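Local coordinates for protein histidinol-phosphatase (Listeria monocytogenes serotype 4b str. H7858, PDB 6NLR) that probably hydrolyses histidinol phosphate to histidinol and phosphate in histidine biosynthesis, using a trinuclear metal centre held in a PHP-domain barrel, at residues A[96-101]-A[165-171]; A[135-141]-A[187-192]. All blocks are in the same frame, centred on the assembly; numbering follows the deposited sequence.

Contact 1 (A[96-101]-A[165-171])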
ATOM      1  N   TYR A  96       6.626   5.377  -2.381  1.00 21.54           N
ATOM      2  CA  TYR A  96       6.887   6.540  -3.250  1.00 23.07           C
ATOM      3  C   TYR A  96       7.230   7.701  -2.305  1.00 24.01           C
ATOM      4  O   TYR A  96       6.363   8.149  -1.515  1.00 21.72           O
ATOM      5  CB  TYR A  96       5.743   6.842  -4.216  1.00 22.00           C
ATOM      6  CG  TYR A  96       6.120   7.965  -5.136  1.00 23.41           C
ATOM      7  CD1 TYR A  96       7.101   7.782  -6.108  1.00 23.81           C
ATOM      8  CD2 TYR A  96       5.604   9.238  -4.970  1.00 25.12           C
ATOM      9  CE1 TYR A  96       7.520   8.829  -6.913  1.00 22.87           C
ATOM     10  CE2 TYR A  96       5.996  10.285  -5.789  1.00 26.27           C
ATOM     11  CZ  TYR A  96       6.959  10.075  -6.755  1.00 23.11           C
ATOM     12  OH  TYR A  96       7.347  11.099  -7.544  1.00 26.59           O
ATOM     13  N   LEU A  97       8.497   8.116  -2.333  1.00 25.52           N
ATOM     14  CA  LEU A  97       9.028   9.228  -1.498  1.00 26.93           C
ATOM     15  C   LEU A  97       9.227  10.452  -2.404  1.00 24.96           C
ATOM     16  O   LEU A  97      10.179  10.466  -3.224  1.00 24.40           O
ATOM     17  CB  LEU A  97      10.332   8.765  -0.837  1.00 26.48           C
ATOM     18  CG  LEU A  97      10.215   7.562   0.104  1.00 28.10           C
ATOM     19  CD1 LEU A  97      11.586   7.157   0.637  1.00 30.04           C
ATOM     20  CD2 LEU A  97       9.253   7.822   1.269  1.00 26.17           C
ATOM     21  N   ILE A  98       8.323  11.418  -2.278  1.00 25.76           N
ATOM     22  CA  ILE A  98       8.309  12.660  -3.108  1.00 27.08           C
ATOM     23  C   ILE A  98       9.648  13.383  -2.907  1.00 30.19           C
ATOM     24  O   ILE A  98      10.025  13.631  -1.741  1.00 30.04           O
ATOM     25  CB  ILE A  98       7.098  13.532  -2.728  1.00 30.55           C
ATOM     26  CG1 ILE A  98       5.784  12.827  -3.081  1.00 28.12           C
ATOM     27  CG2 ILE A  98       7.190  14.916  -3.382  1.00 31.52           C
ATOM     28  CD1 ILE A  98       4.606  13.299  -2.279  1.00 29.09           C
ATOM     29  N   GLY A  99      10.374  13.616  -4.000  1.00 31.38           N
ATOM     30  CA  GLY A  99      11.687  14.275  -4.003  1.00 31.78           C
ATOM     31  C   GLY A  99      12.831  13.295  -3.787  1.00 32.36           C
ATOM     32  O   GLY A  99      13.967  13.761  -3.792  1.00 33.47           O
ATOM     33  N   TYR A 100      12.576  11.989  -3.597  1.00 29.49           N
ATOM     34  CA  TYR A 100      13.652  10.979  -3.391  1.00 30.23           C
ATOM     35  C   TYR A 100      13.588   9.862  -4.452  1.00 29.81           C
ATOM     36  O   TYR A 100      13.954   8.701  -4.142  1.00 28.53           O
ATOM     37  CB  TYR A 100      13.569  10.436  -1.962  1.00 30.69           C
ATOM     38  CG  TYR A 100      13.886  11.478  -0.923  1.00 29.97           C
ATOM     39  CD1 TYR A 100      12.919  12.377  -0.518  1.00 28.56           C
ATOM     40  CD2 TYR A 100      15.155  11.602  -0.388  1.00 32.15           C
ATOM     41  CE1 TYR A 100      13.187  13.353   0.420  1.00 30.29           C
ATOM     42  CE2 TYR A 100      15.442  12.570   0.565  1.00 33.64           C
ATOM     43  CZ  TYR A 100      14.455  13.453   0.955  1.00 32.32           C
ATOM     44  OH  TYR A 100      14.713  14.428   1.867  1.00 39.09           O
ATOM     45  N   GLU A 101      13.165  10.187  -5.676  1.00 30.86           N
ATOM     46  CA  GLU A 101      13.075   9.210  -6.799  1.00 32.17           C
ATOM     47  C   GLU A 101      14.443   8.561  -7.031  1.00 31.81           C
ATOM     48  O   GLU A 101      14.472   7.359  -7.325  1.00 31.96           O
ATOM     49  CB  GLU A 101      12.534   9.878  -8.068  1.00 33.54           C
ATOM     50  CG  GLU A 101      11.066  10.230  -7.938  1.00 36.53           C
ATOM     51  CD  GLU A 101      10.381  10.718  -9.196  1.00 40.77           C
ATOM     52  OE1 GLU A 101      11.082  10.929 -10.240  1.00 38.83           O
ATOM     53  OE2 GLU A 101       9.137  10.892  -9.135  1.00 45.00           O
ATOM     54  N   GLN A 165       1.810  11.496  -9.155  1.00 23.41           N
ATOM     55  CA  GLN A 165       3.288  11.547  -9.267  1.00 26.39           C
ATOM     56  C   GLN A 165       3.880  10.134  -9.204  1.00 22.93           C
ATOM     57  O   GLN A 165       4.801   9.835 -10.002  1.00 24.36           O
ATOM     58  CB  GLN A 165       3.878  12.430  -8.172  1.00 26.65           C
ATOM     59  CG  GLN A 165       3.707  13.916  -8.429  1.00 29.05           C
ATOM     60  CD  GLN A 165       4.307  14.695  -7.284  1.00 32.83           C
ATOM     61  OE1 GLN A 165       4.029  14.442  -6.119  1.00 36.85           O
ATOM     62  NE2 GLN A 165       5.183  15.611  -7.613  1.00 35.19           N
ATOM     63  N   SER A 166       3.395   9.280  -8.295  1.00 22.96           N
ATOM     64  CA  SER A 166       3.883   7.875  -8.179  1.00 22.61           C
ATOM     65  C   SER A 166       3.658   7.128  -9.507  1.00 20.73           C
ATOM     66  O   SER A 166       4.543   6.367  -9.942  1.00 23.31           O
ATOM     67  CB  SER A 166       3.270   7.152  -6.999  1.00 20.90           C
ATOM     68  OG  SER A 166       1.950   6.688  -7.274  1.00 20.89           O
ATOM     69  N   ILE A 167       2.532   7.354 -10.168  1.00 21.31           N
ATOM     70  CA  ILE A 167       2.207   6.670 -11.456  1.00 22.87           C
ATOM     71  C   ILE A 167       3.127   7.178 -12.567  1.00 23.92           C
ATOM     72  O   ILE A 167       3.611   6.347 -13.358  1.00 23.35           O
ATOM     73  CB  ILE A 167       0.720   6.843 -11.796  1.00 21.76           C
ATOM     74  CG1 ILE A 167      -0.153   6.137 -10.749  1.00 21.68           C
ATOM     75  CG2 ILE A 167       0.427   6.354 -13.200  1.00 22.03           C
ATOM     76  CD1 ILE A 167      -1.576   6.655 -10.703  1.00 21.83           C
ATOM     77  N   GLU A 168       3.378   8.484 -12.599  1.00 24.09           N
ATOM     78  CA  GLU A 168       4.191   9.144 -13.649  1.00 27.61           C
ATOM     79  C   GLU A 168       5.671   8.800 -13.454  1.00 25.83           C
ATOM     80  O   GLU A 168       6.385   8.869 -14.417  1.00 28.29           O
ATOM     81  CB  GLU A 168       4.038  10.667 -13.596  1.00 30.23           C
ATOM     82  CG  GLU A 168       2.657  11.167 -13.988  1.00 32.01           C
ATOM     83  CD  GLU A 168       2.340  12.618 -13.605  1.00 37.60           C
ATOM     84  OE1 GLU A 168       2.987  13.186 -12.656  1.00 37.31           O
ATOM     85  OE2 GLU A 168       1.433  13.194 -14.247  1.00 38.95           O
ATOM     86  N   ALA A 169       6.108   8.480 -12.242  1.00 25.11           N
ATOM     87  CA  ALA A 169       7.544   8.408 -11.878  1.00 32.02           C
ATOM     88  C   ALA A 169       8.293   7.371 -12.747  1.00 33.79           C
ATOM     89  O   ALA A 169       7.785   6.264 -12.964  1.00 29.17           O
ATOM     90  CB  ALA A 169       7.692   8.089 -10.421  1.00 30.80           C
ATOM     91  N   ASP A 170       9.485   7.736 -13.200  1.00 33.40           N
ATOM     92  CA  ASP A 170      10.490   6.822 -13.802  1.00 36.92           C
ATOM     93  C   ASP A 170      11.322   6.244 -12.655  1.00 35.14           C
ATOM     94  O   ASP A 170      12.246   6.926 -12.202  1.00 36.51           O
ATOM     95  CB  ASP A 170      11.344   7.579 -14.834  1.00 41.14           C
ATOM     96  CG  ASP A 170      12.684   6.926 -15.156  1.00 50.15           C
ATOM     97  OD1 ASP A 170      12.793   5.682 -14.972  1.00 54.21           O
ATOM     98  OD2 ASP A 170      13.633   7.663 -15.566  1.00 52.57           O
ATOM     99  N   LEU A 171      11.020   5.030 -12.197  1.00 32.85           N
ATOM    100  CA  LEU A 171      11.786   4.359 -11.114  1.00 29.36           C
ATOM    101  C   LEU A 171      12.507   3.135 -11.693  1.00 30.37           C
ATOM    102  O   LEU A 171      12.869   2.197 -10.945  1.00 28.70           O
ATOM    103  CB  LEU A 171      10.823   4.001  -9.984  1.00 29.35           C
ATOM    104  CG  LEU A 171      10.115   5.213  -9.349  1.00 30.96           C
ATOM    105  CD1 LEU A 171       9.140   4.792  -8.276  1.00 30.82           C
ATOM    106  CD2 LEU A 171      11.117   6.216  -8.782  1.00 29.51           C
TER
HETATM  107  O   HOH W   1      10.298  10.420 -12.706  1.00 28.82           O
HETATM  108  O   HOH W   2       6.530  11.587 -11.047  1.00 29.79           O

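Contact 2 (A[135-141]-A[187-192])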
ATOM      1  N   ASP A 135      -1.056   7.685   7.434  1.00 21.59           N
ATOM      2  CA  ASP A 135      -1.789   6.494   7.955  1.00 26.33           C
ATOM      3  C   ASP A 135      -1.387   6.112   9.389  1.00 24.54           C
ATOM      4  O   ASP A 135      -1.824   5.065   9.827  1.00 26.82           O
ATOM      5  CB  ASP A 135      -1.632   5.306   6.992  1.00 28.07           C
ATOM      6  CG  ASP A 135      -0.214   4.797   6.810  1.00 28.96           C
ATOM      7  OD1 ASP A 135       0.716   5.454   7.280  1.00 34.76           O
ATOM      8  OD2 ASP A 135      -0.051   3.741   6.195  1.00 35.64           O
ATOM      9  N   PHE A 136      -0.645   6.938  10.129  1.00 23.95           N
ATOM     10  CA  PHE A 136      -0.212   6.548  11.490  1.00 22.70           C
ATOM     11  C   PHE A 136      -1.393   6.655  12.466  1.00 23.74           C
ATOM     12  O   PHE A 136      -1.689   5.700  13.164  1.00 24.28           O
ATOM     13  CB  PHE A 136       1.008   7.343  11.951  1.00 23.31           C
ATOM     14  CG  PHE A 136       1.480   6.897  13.311  1.00 25.68           C
ATOM     15  CD1 PHE A 136       2.141   5.681  13.471  1.00 27.77           C
ATOM     16  CD2 PHE A 136       1.195   7.652  14.438  1.00 26.19           C
ATOM     17  CE1 PHE A 136       2.530   5.256  14.735  1.00 29.39           C
ATOM     18  CE2 PHE A 136       1.551   7.204  15.704  1.00 28.20           C
ATOM     19  CZ  PHE A 136       2.229   6.022  15.849  1.00 28.17           C
ATOM     20  N   SER A 137      -2.051   7.802  12.562  1.00 23.04           N
ATOM     21  CA  SER A 137      -3.177   7.975  13.507  1.00 24.62           C
ATOM     22  C   SER A 137      -4.002   9.186  13.080  1.00 24.88           C
ATOM     23  O   SER A 137      -3.445  10.103  12.409  1.00 21.98           O
ATOM     24  CB  SER A 137      -2.702   8.110  14.945  1.00 26.59           C
ATOM     25  OG  SER A 137      -2.310   9.464  15.205  1.00 26.81           O
ATOM     26  N   ALA A 138      -5.271   9.194  13.467  1.00 23.69           N
ATOM     27  CA  ALA A 138      -6.208  10.294  13.152  1.00 26.19           C
ATOM     28  C   ALA A 138      -5.613  11.629  13.627  1.00 25.96           C
ATOM     29  O   ALA A 138      -5.647  12.604  12.844  1.00 24.93           O
ATOM     30  CB  ALA A 138      -7.538  10.012  13.790  1.00 25.58           C
ATOM     31  N   GLU A 139      -5.111  11.685  14.864  1.00 25.03           N
ATOM     32  CA  GLU A 139      -4.633  12.948  15.490  1.00 29.56           C
ATOM     33  C   GLU A 139      -3.365  13.408  14.747  1.00 26.48           C
ATOM     34  O   GLU A 139      -3.230  14.619  14.458  1.00 26.25           O
ATOM     35  CB  GLU A 139      -4.388  12.758  16.986  1.00 31.57           C
ATOM     36  CG  GLU A 139      -5.662  12.469  17.766  1.00 37.32           C
ATOM     37  CD  GLU A 139      -6.134  11.012  17.851  1.00 44.32           C
ATOM     38  OE1 GLU A 139      -5.492  10.081  17.259  1.00 37.81           O
ATOM     39  OE2 GLU A 139      -7.145  10.790  18.547  1.00 53.94           O
ATOM     40  N   ASP A 140      -2.484  12.472  14.415  1.00 22.62           N
ATOM     41  CA  ASP A 140      -1.221  12.806  13.728  1.00 24.07           C
ATOM     42  C   ASP A 140      -1.550  13.270  12.308  1.00 25.11           C
ATOM     43  O   ASP A 140      -0.914  14.246  11.835  1.00 22.63           O
ATOM     44  CB  ASP A 140      -0.256  11.628  13.769  1.00 25.27           C
ATOM     45  CG  ASP A 140       1.054  11.947  13.098  1.00 26.69           C
ATOM     46  OD1 ASP A 140       1.875  12.679  13.733  1.00 28.83           O
ATOM     47  OD2 ASP A 140       1.231  11.490  11.954  1.00 29.13           O
ATOM     48  N   TYR A 141      -2.545  12.643  11.668  1.00 23.77           N
ATOM     49  CA  TYR A 141      -2.989  13.013  10.296  1.00 23.50           C
ATOM     50  C   TYR A 141      -3.624  14.405  10.320  1.00 24.90           C
ATOM     51  O   TYR A 141      -3.363  15.206   9.401  1.00 22.36           O
ATOM     52  CB  TYR A 141      -3.980  11.997   9.716  1.00 22.65           C
ATOM     53  CG  TYR A 141      -4.357  12.211   8.272  1.00 21.59           C
ATOM     54  CD1 TYR A 141      -3.402  12.184   7.274  1.00 21.61           C
ATOM     55  CD2 TYR A 141      -5.669  12.428   7.889  1.00 22.14           C
ATOM     56  CE1 TYR A 141      -3.739  12.360   5.937  1.00 22.37           C
ATOM     57  CE2 TYR A 141      -6.034  12.599   6.559  1.00 21.44           C
ATOM     58  CZ  TYR A 141      -5.060  12.569   5.579  1.00 22.82           C
ATOM     59  OH  TYR A 141      -5.385  12.769   4.271  1.00 23.05           O
ATOM     60  N   LYS A 187      -8.455   6.744   5.440  1.00 21.79           N
ATOM     61  CA  LYS A 187      -8.217   5.802   6.566  1.00 23.50           C
ATOM     62  C   LYS A 187      -8.814   6.350   7.867  1.00 25.83           C
ATOM     63  O   LYS A 187      -9.282   5.524   8.673  1.00 26.57           O
ATOM     64  CB  LYS A 187      -6.735   5.491   6.752  1.00 24.60           C
ATOM     65  CG  LYS A 187      -6.455   4.549   7.912  1.00 24.26           C
ATOM     66  CD  LYS A 187      -5.036   4.096   7.995  1.00 25.45           C
ATOM     67  CE  LYS A 187      -4.778   3.172   9.171  1.00 27.03           C
ATOM     68  NZ  LYS A 187      -3.360   2.754   9.150  1.00 28.81           N
ATOM     69  N   PHE A 188      -8.831   7.678   8.083  1.00 23.32           N
ATOM     70  CA  PHE A 188      -9.349   8.276   9.346  1.00 23.86           C
ATOM     71  C   PHE A 188     -10.584   9.124   9.065  1.00 25.44           C
ATOM     72  O   PHE A 188     -10.916  10.029   9.859  1.00 25.12           O
ATOM     73  CB  PHE A 188      -8.233   9.057  10.024  1.00 23.59           C
ATOM     74  CG  PHE A 188      -7.023   8.213  10.321  1.00 24.27           C
ATOM     75  CD1 PHE A 188      -7.113   7.093  11.151  1.00 24.77           C
ATOM     76  CD2 PHE A 188      -5.809   8.514   9.735  1.00 24.27           C
ATOM     77  CE1 PHE A 188      -6.002   6.301  11.390  1.00 24.43           C
ATOM     78  CE2 PHE A 188      -4.692   7.746  10.011  1.00 23.18           C
ATOM     79  CZ  PHE A 188      -4.794   6.647  10.829  1.00 23.12           C
ATOM     80  N   GLN A 189     -11.236   8.815   7.949  1.00 23.82           N
ATOM     81  CA  GLN A 189     -12.481   9.444   7.444  1.00 25.53           C
ATOM     82  C   GLN A 189     -13.381   9.958   8.575  1.00 24.18           C
ATOM     83  O   GLN A 189     -13.775  11.156   8.598  1.00 24.58           O
ATOM     84  CB  GLN A 189     -13.279   8.306   6.812  1.00 30.39           C
ATOM     85  CG  GLN A 189     -13.716   8.632   5.437  1.00 38.26           C
ATOM     86  CD  GLN A 189     -14.191   7.409   4.716  1.00 29.37           C
ATOM     87  OE1 GLN A 189     -14.123   7.444   3.518  1.00 36.78           O
ATOM     88  NE2 GLN A 189     -14.678   6.375   5.403  1.00 29.90           N
ATOM     89  N   GLN A 190     -13.768   9.040   9.448  1.00 24.53           N
ATOM     90  CA  GLN A 190     -14.895   9.264  10.392  1.00 30.45           C
ATOM     91  C   GLN A 190     -14.426  10.232  11.488  1.00 27.47           C
ATOM     92  O   GLN A 190     -15.280  10.905  12.058  1.00 30.55           O
ATOM     93  CB  GLN A 190     -15.440   7.918  10.878  1.00 31.52           C
ATOM     94  CG  GLN A 190     -15.936   6.991   9.744  1.00 35.95           C
ATOM     95  CD  GLN A 190     -17.218   7.318   8.959  1.00 44.09           C
ATOM     96  OE1 GLN A 190     -17.910   8.344   9.131  1.00 35.04           O
ATOM     97  NE2 GLN A 190     -17.562   6.409   8.047  1.00 37.10           N
ATOM     98  N   PHE A 191     -13.116  10.354  11.726  1.00 27.77           N
ATOM     99  CA  PHE A 191     -12.547  11.326  12.700  1.00 27.15           C
ATOM    100  C   PHE A 191     -12.879  12.748  12.229  1.00 24.84           C
ATOM    101  O   PHE A 191     -13.025  13.644  13.065  1.00 22.04           O
ATOM    102  CB  PHE A 191     -11.039  11.160  12.868  1.00 30.28           C
ATOM    103  CG  PHE A 191     -10.433  11.997  13.978  1.00 32.29           C
ATOM    104  CD1 PHE A 191     -10.511  11.586  15.301  1.00 33.07           C
ATOM    105  CD2 PHE A 191      -9.735  13.167  13.688  1.00 33.12           C
ATOM    106  CE1 PHE A 191      -9.937  12.355  16.306  1.00 36.09           C
ATOM    107  CE2 PHE A 191      -9.179  13.943  14.698  1.00 33.12           C
ATOM    108  CZ  PHE A 191      -9.270  13.527  16.004  1.00 34.10           C
ATOM    109  N   PHE A 192     -13.052  12.935  10.926  1.00 22.59           N
ATOM    110  CA  PHE A 192     -13.330  14.261  10.327  1.00 25.00           C
ATOM    111  C   PHE A 192     -14.790  14.376   9.893  1.00 24.77           C
ATOM    112  O   PHE A 192     -15.097  15.397   9.268  1.00 23.27           O
ATOM    113  CB  PHE A 192     -12.383  14.492   9.142  1.00 26.02           C
ATOM    114  CG  PHE A 192     -10.931  14.393   9.516  1.00 26.15           C
ATOM    115  CD1 PHE A 192     -10.269  13.177   9.478  1.00 26.76           C
ATOM    116  CD2 PHE A 192     -10.254  15.513   9.981  1.00 27.25           C
ATOM    117  CE1 PHE A 192      -8.938  13.089   9.869  1.00 27.19           C
ATOM    118  CE2 PHE A 192      -8.942  15.410  10.394  1.00 27.51           C
ATOM    119  CZ  PHE A 192      -8.278  14.211  10.320  1.00 26.63           C
TER
HETATM  120  O   HOH W   3      -1.951   1.704   6.881  1.00 40.98           O

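Contact 1 (A[96-101]-A[165-171])
In the PHP domain, a member of the TIM-barrel clan, this is packing between a beta-alpha loop and a helix: 96-101 leads from strand 87-95 into helix 101-111, and 165-171 is the last turn of helix 152-168 and its exit. Start at Y96, which has the largest share of its segment in the contact. S166 sits over one face, its CA 3.7 Å from the Y96 ring centroid and 6° off the normal, a CH-pi contact, while its OG turns back to V163 O in its own helix. A169 follows, with its CB 3.6 Å from Y96 CE1, and L171 CD1 closes on the ring edge, 4.2 Å from Y96 CD1. L120 of the neighbouring strand 117-127 also touches both Y96 and S166. From L97 to Y100 the chain makes a type II beta turn, with Y100 N hydrogen-bonded to L97 O at 2.9 Å; G99 takes the positive phi of this turn. I98 looks sideways and only brushes the helix, its CG1 3.9 Å from Q165 OE1. Y100 sits at the N-cap position of helix 101-111, and E101 opens that helix facing the other segment. Its CB lies 4.0 Å from L171 CD2, and its carboxylate joins the two segments through water: water 1 donates to E101 OE1 (2.6 Å) and accepts from D170 N (2.8 Å), while water 2 donates to Q165 O at 2.7 Å and weakly to E101 OE2 at 3.3 Å. That same OE2 takes a very short hydrogen bond, 2.4 Å, from Y96 OH.

Contact 2 (A[135-141]-A[187-192])
K187 comes first, its side chain fully extended so that the ammonium group reaches the start of 135-141. K187 NZ donates to D135 O at 2.9 Å, and the aliphatic part runs alongside, with K187 CD 3.7 Å from D135 CB. The two charges stay beyond salt-bridge range, D135 OD2 being 4.5 Å from K187 NZ; water 3 spans the gap, 2.9 Å from each of these atoms. F188 is the central wedge. Its ring lies beneath the backbone where the chain enters helix 138-149: A138 CA and S137 C sit over one face, F188 CZ is 3.4 Å from S137 CA, and D135 O meets the ring edge. Y141 CB, one turn along the helix from A138, approaches F188 CD2 at 3.9 Å. The backbone hydrogen bond from F191 N to F188 O (2.9 Å) then curls the chain into a short 3-10 segment that brings two more phenyl rings to the helix. F191 offers a face to A138, whose CB is 3.8 Å from the ring centroid in a CH-pi contact, and the end of E139 comes near the same ring. F192 fits beside Y141, its CE1 3.9 Å from Y141 CD2 and near the plane of the tyrosine ring; the ring of F152, at the start of the next helix, also meets that of F192. What the three phenylalanines grip is a classic helix N-terminus: S137 is the N-cap, its OG accepting from D140 N at 3.1 Å, and the side chain of D135, two residues earlier, lies beside the sulfate bound at the metal centre of this PHP domain.

Overall arrangement
The two contacts lie on consecutive helices but do not touch: contact 2 involves the start of helix 138-149, contact 1 the end of helix 152-168, the next helix in the chain, and their centres are 24 Å apart and their nearest atoms about 11 Å. Their segments alternate along the sequence, in the order 96-101, 135-141, 165-171, 187-192. Contact 2 borders the active site, with the D135 side chain about 5 Å from a manganese and 4 Å from the sulfate, which may mark the phosphate pocket. Contact 1 is more remote, the Y96 side chain lying about 11 Å from a manganese, although strand 87-95 just before it carries the metal ligand E93.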